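PDB 6NEY: bromo domain-containing protein from Trypanosoma cruzi, which probably recognises acetylated lysines, on histones or other proteins, through the bromodomain contained in this N-terminal fragment of a longer protein. Local coordinates for residues A[114-117]-A[118-122]; A[8-12]-A[13-17]. All coordinates share one frame; numbering follows the deposited sequence.

Contact 1: residues A[114-117]-A[118-122]; sequences DAYV and TKKAG
T118, K119, K120 and A121 each donate their backbone N-H to the carbonyl four residues earlier, on D114, A115, Y116 and V117, all at 2.9 to 3.0 Å from N to O, so the backbone here is regular alpha helix. The D114 carbonyl carries a second bond as well. With OG1 of T118 beside its own backbone N (chi1 -60°), the hydroxyl turns back along the helix and donates to D114 O at 2.8 Å. N and OG1 of T118 reach that oxygen from opposite faces of its carbonyl plane, so one residue grips it twice.

Two residues on, Y116 and K120 make the main side-chain contact. K120 CG sits over one face of the tyrosine ring, 3.7 Å from its centroid and 20° off the normal, the geometry of a CH-pi contact. The lysine chain folds at chi2 and chi3 and stays on that face as it runs out over the CZ-OH rim, its CD 3.6 Å from Y116 OH. K120 NZ forms a salt bridge with E14 OE1, and Y116 OH is hydrogen-bonded to the same oxygen. D114 instead forms salt bridges with K110 and R78, while V117 packs on Y10 and L74.

These i to i+4 contacts belong to the C-terminal part of helix 97-124, the last helix of the left-handed four-helix bundle that defines the bromodomain fold.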
ATOM      1  N   ASP A 114     -10.435  -1.786  -3.823  1.00 21.41           N
ATOM      2  CA  ASP A 114     -11.771  -1.578  -4.451  1.00 22.75           C
ATOM      3  C   ASP A 114     -12.830  -2.389  -3.692  1.00 23.05           C
ATOM      4  O   ASP A 114     -13.922  -1.828  -3.391  1.00 22.44           O
ATOM      5  CB  ASP A 114     -11.773  -1.999  -5.925  1.00 23.44           C
ATOM      6  CG  ASP A 114     -11.027  -1.083  -6.875  1.00 27.61           C
ATOM      7  OD1 ASP A 114     -10.564  -0.022  -6.429  1.00 26.41           O
ATOM      8  OD2 ASP A 114     -10.914  -1.461  -8.080  1.00 29.69           O
ATOM      9  N   ALA A 115     -12.545  -3.656  -3.405  1.00 21.87           N
ATOM     10  CA  ALA A 115     -13.513  -4.590  -2.793  1.00 21.78           C
ATOM     11  C   ALA A 115     -13.873  -4.068  -1.390  1.00 21.36           C
ATOM     12  O   ALA A 115     -15.073  -4.095  -1.017  1.00 19.84           O
ATOM     13  CB  ALA A 115     -12.950  -5.988  -2.762  1.00 23.03           C
ATOM     14  N   TYR A 116     -12.888  -3.509  -0.665  1.00 19.21           N
ATOM     15  CA  TYR A 116     -13.082  -2.993   0.718  1.00 18.67           C
ATOM     16  C   TYR A 116     -13.964  -1.731   0.669  1.00 18.62           C
ATOM     17  O   TYR A 116     -14.951  -1.628   1.414  1.00 18.52           O
ATOM     18  CB  TYR A 116     -11.747  -2.693   1.402  1.00 19.25           C
ATOM     19  CG  TYR A 116     -11.923  -2.115   2.786  1.00 18.23           C
ATOM     20  CD1 TYR A 116     -12.283  -2.927   3.851  1.00 20.46           C
ATOM     21  CD2 TYR A 116     -11.816  -0.753   3.018  1.00 19.11           C
ATOM     22  CE1 TYR A 116     -12.510  -2.403   5.118  1.00 19.57           C
ATOM     23  CE2 TYR A 116     -12.027  -0.213   4.274  1.00 18.97           C
ATOM     24  CZ  TYR A 116     -12.387  -1.033   5.329  1.00 18.14           C
ATOM     25  OH  TYR A 116     -12.590  -0.474   6.562  1.00 19.79           O
ATOM     26  N   VAL A 117     -13.609  -0.775  -0.189  1.00 19.71           N
ATOM     27  CA  VAL A 117     -14.324   0.535  -0.286  1.00 20.82           C
ATOM     28  C   VAL A 117     -15.773   0.260  -0.717  1.00 20.64           C
ATOM     29  O   VAL A 117     -16.714   0.845  -0.117  1.00 19.80           O
ATOM     30  CB  VAL A 117     -13.565   1.490  -1.224  1.00 23.15           C
ATOM     31  CG1 VAL A 117     -14.369   2.726  -1.596  1.00 25.32           C
ATOM     32  CG2 VAL A 117     -12.237   1.885  -0.581  1.00 25.08           C
ATOM     33  N   THR A 118     -15.961  -0.691  -1.621  1.00 20.51           N
ATOM     34  CA  THR A 118     -17.310  -1.081  -2.104  1.00 22.72           C
ATOM     35  C   THR A 118     -18.135  -1.715  -0.978  1.00 22.86           C
ATOM     36  O   THR A 118     -19.306  -1.296  -0.788  1.00 23.16           O
ATOM     37  CB  THR A 118     -17.219  -1.988  -3.331  1.00 23.82           C
ATOM     38  OG1 THR A 118     -16.542  -1.183  -4.292  1.00 24.46           O
ATOM     39  CG2 THR A 118     -18.583  -2.438  -3.801  1.00 25.32           C
ATOM     40  N   LYS A 119     -17.575  -2.692  -0.273  1.00 21.58           N
ATOM     41  CA  LYS A 119     -18.262  -3.352   0.879  1.00 23.12           C
ATOM     42  C   LYS A 119     -18.708  -2.306   1.905  1.00 22.10           C
ATOM     43  O   LYS A 119     -19.908  -2.339   2.341  1.00 20.38           O
ATOM     44  CB  LYS A 119     -17.347  -4.398   1.523  1.00 26.18           C
ATOM     45  CG  LYS A 119     -18.074  -5.417   2.377  1.00 31.48           C
ATOM     46  CD  LYS A 119     -18.069  -5.157   3.849  1.00 36.35           C
ATOM     47  CE  LYS A 119     -19.231  -5.870   4.521  1.00 38.90           C
ATOM     48  NZ  LYS A 119     -18.871  -6.377   5.859  1.00 40.61           N
ATOM     49  N   LYS A 120     -17.805  -1.405   2.300  1.00 19.60           N
ATOM     50  CA  LYS A 120     -18.061  -0.426   3.379  1.00 18.43           C
ATOM     51  C   LYS A 120     -19.181   0.519   2.930  1.00 20.94           C
ATOM     52  O   LYS A 120     -20.109   0.776   3.721  1.00 19.22           O
ATOM     53  CB  LYS A 120     -16.796   0.345   3.742  1.00 19.01           C
ATOM     54  CG  LYS A 120     -15.688  -0.486   4.374  1.00 19.71           C
ATOM     55  CD  LYS A 120     -16.046  -1.210   5.654  1.00 18.96           C
ATOM     56  CE  LYS A 120     -16.171  -0.305   6.861  1.00 19.78           C
ATOM     57  NZ  LYS A 120     -16.512  -1.081   8.081  1.00 19.44           N
ATOM     58  N   ALA A 121     -19.115   0.987   1.676  1.00 18.83           N
ATOM     59  CA  ALA A 121     -20.130   1.890   1.085  1.00 19.89           C
ATOM     60  C   ALA A 121     -21.482   1.194   1.106  1.00 21.29           C
ATOM     61  O   ALA A 121     -22.481   1.863   1.454  1.00 22.99           O
ATOM     62  CB  ALA A 121     -19.730   2.290  -0.325  1.00 18.59           C
ATOM     63  N   GLY A 122     -21.521  -0.084   0.708  1.00 22.21           N
ATOM     64  CA  GLY A 122     -22.759  -0.885   0.664  1.00 24.95           C
ATOM     65  C   GLY A 122     -23.479  -0.863   2.005  1.00 25.50           C
ATOM     66  O   GLY A 122     -24.690  -0.614   2.030  1.00 25.03           O
TER

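Contact 2: residues A[8-12]-A[13-17]; sequences KFYPE and EELVA
Y10 is the first residue of 8-12 to touch the helix that follows: its CB rests 3.8 Å from L15 CD1, an apolar contact made by the base of the side chain. The ring leads on from there, with L15 CD2 obliquely near it and F9 CB over the centre of one face; its hydroxyl is hydrogen-bonded to the V72 carbonyl.

P11 stands at the N-cap. Its carbonyl oxygen accepts the N-H of L15 at 3.2 Å and takes a weak bond from E14 N, whose N-H...O angle is only 128°. The pyrrolidine ring is also met by the E14 side chain, which runs extended beyond CG (chi2 -176°) and crosses it so that OE1 lies 3.4 Å from P11 CD. The same OE1 is held by Y116 OH in a hydrogen bond and K120 NZ in a salt bridge, both from helix 97-124.

E12 opens the helix. Its carbonyl takes a straight bond from V16 N at 2.9 Å (N-H...O 169°), while CG2 of V16 packs against the same oxygen. The side chain bends at chi2 and swings its carboxylate back to K8, whose NZ meets the syn lone pair of OE1 at 2.7 Å. S69 binds the other oxygen, and E66 is a second partner for K8.

E13 OE1 comes within 4.4 Å of E12 OE1. Three successive acidic residues at a helix start would probably interact favourably with the helix dipole, and K8, paired with both E12 and E66, probably offsets part of the repulsion between those carboxylates.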
ATOM      1  N   LYS A   8     -14.930  10.133   9.369  1.00 32.80           N
ATOM      2  CA  LYS A   8     -14.072   8.938   9.569  1.00 30.44           C
ATOM      3  C   LYS A   8     -14.793   7.723   8.979  1.00 28.58           C
ATOM      4  O   LYS A   8     -15.701   7.133   9.637  1.00 29.34           O
ATOM      5  CB  LYS A   8     -13.731   8.724  11.038  1.00 30.51           C
ATOM      6  CG  LYS A   8     -12.692   7.648  11.243  1.00 29.34           C
ATOM      7  CD  LYS A   8     -12.511   7.248  12.679  1.00 31.28           C
ATOM      8  CE  LYS A   8     -11.449   6.190  12.823  1.00 30.13           C
ATOM      9  NZ  LYS A   8     -10.799   6.248  14.151  1.00 31.37           N
ATOM     10  N   PHE A   9     -14.417   7.350   7.763  1.00 24.85           N
ATOM     11  CA  PHE A   9     -15.155   6.311   7.013  1.00 22.75           C
ATOM     12  C   PHE A   9     -14.726   4.939   7.531  1.00 21.18           C
ATOM     13  O   PHE A   9     -15.514   4.035   7.406  1.00 21.56           O
ATOM     14  CB  PHE A   9     -14.911   6.422   5.508  1.00 23.54           C
ATOM     15  CG  PHE A   9     -15.604   7.607   4.891  1.00 23.94           C
ATOM     16  CD1 PHE A   9     -16.949   7.545   4.575  1.00 25.80           C
ATOM     17  CD2 PHE A   9     -14.910   8.785   4.655  1.00 27.25           C
ATOM     18  CE1 PHE A   9     -17.597   8.638   4.019  1.00 27.97           C
ATOM     19  CE2 PHE A   9     -15.566   9.882   4.114  1.00 27.47           C
ATOM     20  CZ  PHE A   9     -16.902   9.802   3.794  1.00 27.37           C
ATOM     21  N   TYR A  10     -13.514   4.789   8.059  1.00 20.20           N
ATOM     22  CA  TYR A  10     -12.894   3.449   8.185  1.00 20.85           C
ATOM     23  C   TYR A  10     -12.225   3.255   9.538  1.00 22.17           C
ATOM     24  O   TYR A  10     -11.436   4.075   9.982  1.00 25.55           O
ATOM     25  CB  TYR A  10     -11.912   3.186   7.041  1.00 20.35           C
ATOM     26  CG  TYR A  10     -12.487   3.374   5.669  1.00 20.73           C
ATOM     27  CD1 TYR A  10     -13.605   2.662   5.269  1.00 21.28           C
ATOM     28  CD2 TYR A  10     -11.942   4.277   4.777  1.00 19.99           C
ATOM     29  CE1 TYR A  10     -14.148   2.816   4.007  1.00 21.37           C
ATOM     30  CE2 TYR A  10     -12.463   4.434   3.504  1.00 20.89           C
ATOM     31  CZ  TYR A  10     -13.569   3.708   3.122  1.00 20.93           C
ATOM     32  OH  TYR A  10     -14.121   3.867   1.884  1.00 24.13           O
ATOM     33  N   PRO A  11     -12.469   2.112  10.205  1.00 21.23           N
ATOM     34  CA  PRO A  11     -11.793   1.815  11.461  1.00 21.67           C
ATOM     35  C   PRO A  11     -10.325   1.449  11.186  1.00 22.32           C
ATOM     36  O   PRO A  11     -10.058   0.714  10.254  1.00 19.80           O
ATOM     37  CB  PRO A  11     -12.553   0.637  12.086  1.00 21.06           C
ATOM     38  CG  PRO A  11     -13.551   0.181  11.033  1.00 21.94           C
ATOM     39  CD  PRO A  11     -13.383   1.035   9.788  1.00 22.07           C
ATOM     40  N   GLU A  12      -9.399   1.992  11.988  1.00 23.11           N
ATOM     41  CA  GLU A  12      -7.948   1.699  11.841  1.00 25.35           C
ATOM     42  C   GLU A  12      -7.737   0.183  11.847  1.00 23.24           C
ATOM     43  O   GLU A  12      -6.894  -0.305  11.073  1.00 22.61           O
ATOM     44  CB  GLU A  12      -7.145   2.347  12.972  1.00 28.12           C
ATOM     45  CG  GLU A  12      -6.995   3.830  12.823  1.00 32.55           C
ATOM     46  CD  GLU A  12      -8.260   4.614  13.085  1.00 36.79           C
ATOM     47  OE1 GLU A  12      -9.148   4.116  13.857  1.00 33.67           O
ATOM     48  OE2 GLU A  12      -8.375   5.703  12.487  1.00 45.30           O
ATOM     49  N   GLU A  13      -8.487  -0.557  12.669  1.00 21.64           N
ATOM     50  CA  GLU A  13      -8.263  -2.011  12.820  1.00 23.68           C
ATOM     51  C   GLU A  13      -8.466  -2.710  11.467  1.00 21.54           C
ATOM     52  O   GLU A  13      -7.702  -3.631  11.130  1.00 21.74           O
ATOM     53  CB  GLU A  13      -9.165  -2.572  13.915  1.00 25.39           C
ATOM     54  CG  GLU A  13      -8.885  -1.989  15.299  1.00 31.71           C
ATOM     55  CD  GLU A  13      -9.590  -0.693  15.699  1.00 34.67           C
ATOM     56  OE1 GLU A  13     -10.210  -0.017  14.808  1.00 29.17           O
ATOM     57  OE2 GLU A  13      -9.506  -0.341  16.925  1.00 34.79           O
ATOM     58  N   GLU A  14      -9.464  -2.275  10.708  1.00 22.47           N
ATOM     59  CA  GLU A  14      -9.785  -2.863   9.388  1.00 20.78           C
ATOM     60  C   GLU A  14      -8.739  -2.463   8.356  1.00 19.95           C
ATOM     61  O   GLU A  14      -8.413  -3.306   7.514  1.00 19.80           O
ATOM     62  CB  GLU A  14     -11.186  -2.466   8.929  1.00 20.60           C
ATOM     63  CG  GLU A  14     -12.262  -3.167   9.708  1.00 21.58           C
ATOM     64  CD  GLU A  14     -13.661  -2.871   9.201  1.00 22.84           C
ATOM     65  OE1 GLU A  14     -13.803  -1.987   8.289  1.00 22.22           O
ATOM     66  OE2 GLU A  14     -14.602  -3.527   9.699  1.00 22.72           O
ATOM     67  N   LEU A  15      -8.247  -1.224   8.398  1.00 19.67           N
ATOM     68  CA  LEU A  15      -7.256  -0.733   7.421  1.00 20.22           C
ATOM     69  C   LEU A  15      -5.902  -1.408   7.684  1.00 20.55           C
ATOM     70  O   LEU A  15      -5.167  -1.674   6.728  1.00 20.22           O
ATOM     71  CB  LEU A  15      -7.180   0.795   7.477  1.00 20.81           C
ATOM     72  CG  LEU A  15      -8.418   1.544   6.978  1.00 22.42           C
ATOM     73  CD1 LEU A  15      -8.145   3.030   6.802  1.00 26.59           C
ATOM     74  CD2 LEU A  15      -8.941   0.964   5.674  1.00 23.19           C
ATOM     75  N   VAL A  16      -5.527  -1.624   8.944  1.00 20.34           N
ATOM     76  CA  VAL A  16      -4.294  -2.403   9.252  1.00 21.74           C
ATOM     77  C   VAL A  16      -4.432  -3.799   8.639  1.00 20.43           C
ATOM     78  O   VAL A  16      -3.507  -4.247   7.961  1.00 21.07           O
ATOM     79  CB  VAL A  16      -4.025  -2.458  10.767  1.00 22.07           C
ATOM     80  CG1 VAL A  16      -2.914  -3.431  11.087  1.00 23.94           C
ATOM     81  CG2 VAL A  16      -3.698  -1.071  11.295  1.00 23.20           C
ATOM     82  N   ALA A  17      -5.567  -4.460   8.854  1.00 19.57           N
ATOM     83  CA  ALA A  17      -5.845  -5.808   8.310  1.00 19.93           C
ATOM     84  C   ALA A  17      -5.734  -5.771   6.783  1.00 19.10           C
ATOM     85  O   ALA A  17      -5.148  -6.723   6.218  1.00 19.22           O
ATOM     86  CB  ALA A  17      -7.199  -6.297   8.775  1.00 20.96           C
TER

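The contacts are separate in sequence but touch in space, their centres about 12 Å apart. E14 of contact 2 joins them: its OE1 lies 2.6 Å from Y116 OH, probably hydrogen-bonded, and 2.9 Å from K120 NZ in a salt bridge. Beside this polar junction, Y116 CE2 packs 3.4 Å from Y10 CD1 and 3.6 Å from L15 CD2, with the two tyrosine planes at about 55°. Together they fasten the start of helix 12-21 to the late turns of helix 97-124. In bromodomains the acetyl-lysine pocket lies at the opposite end of the bundle, so this junction is probably structural.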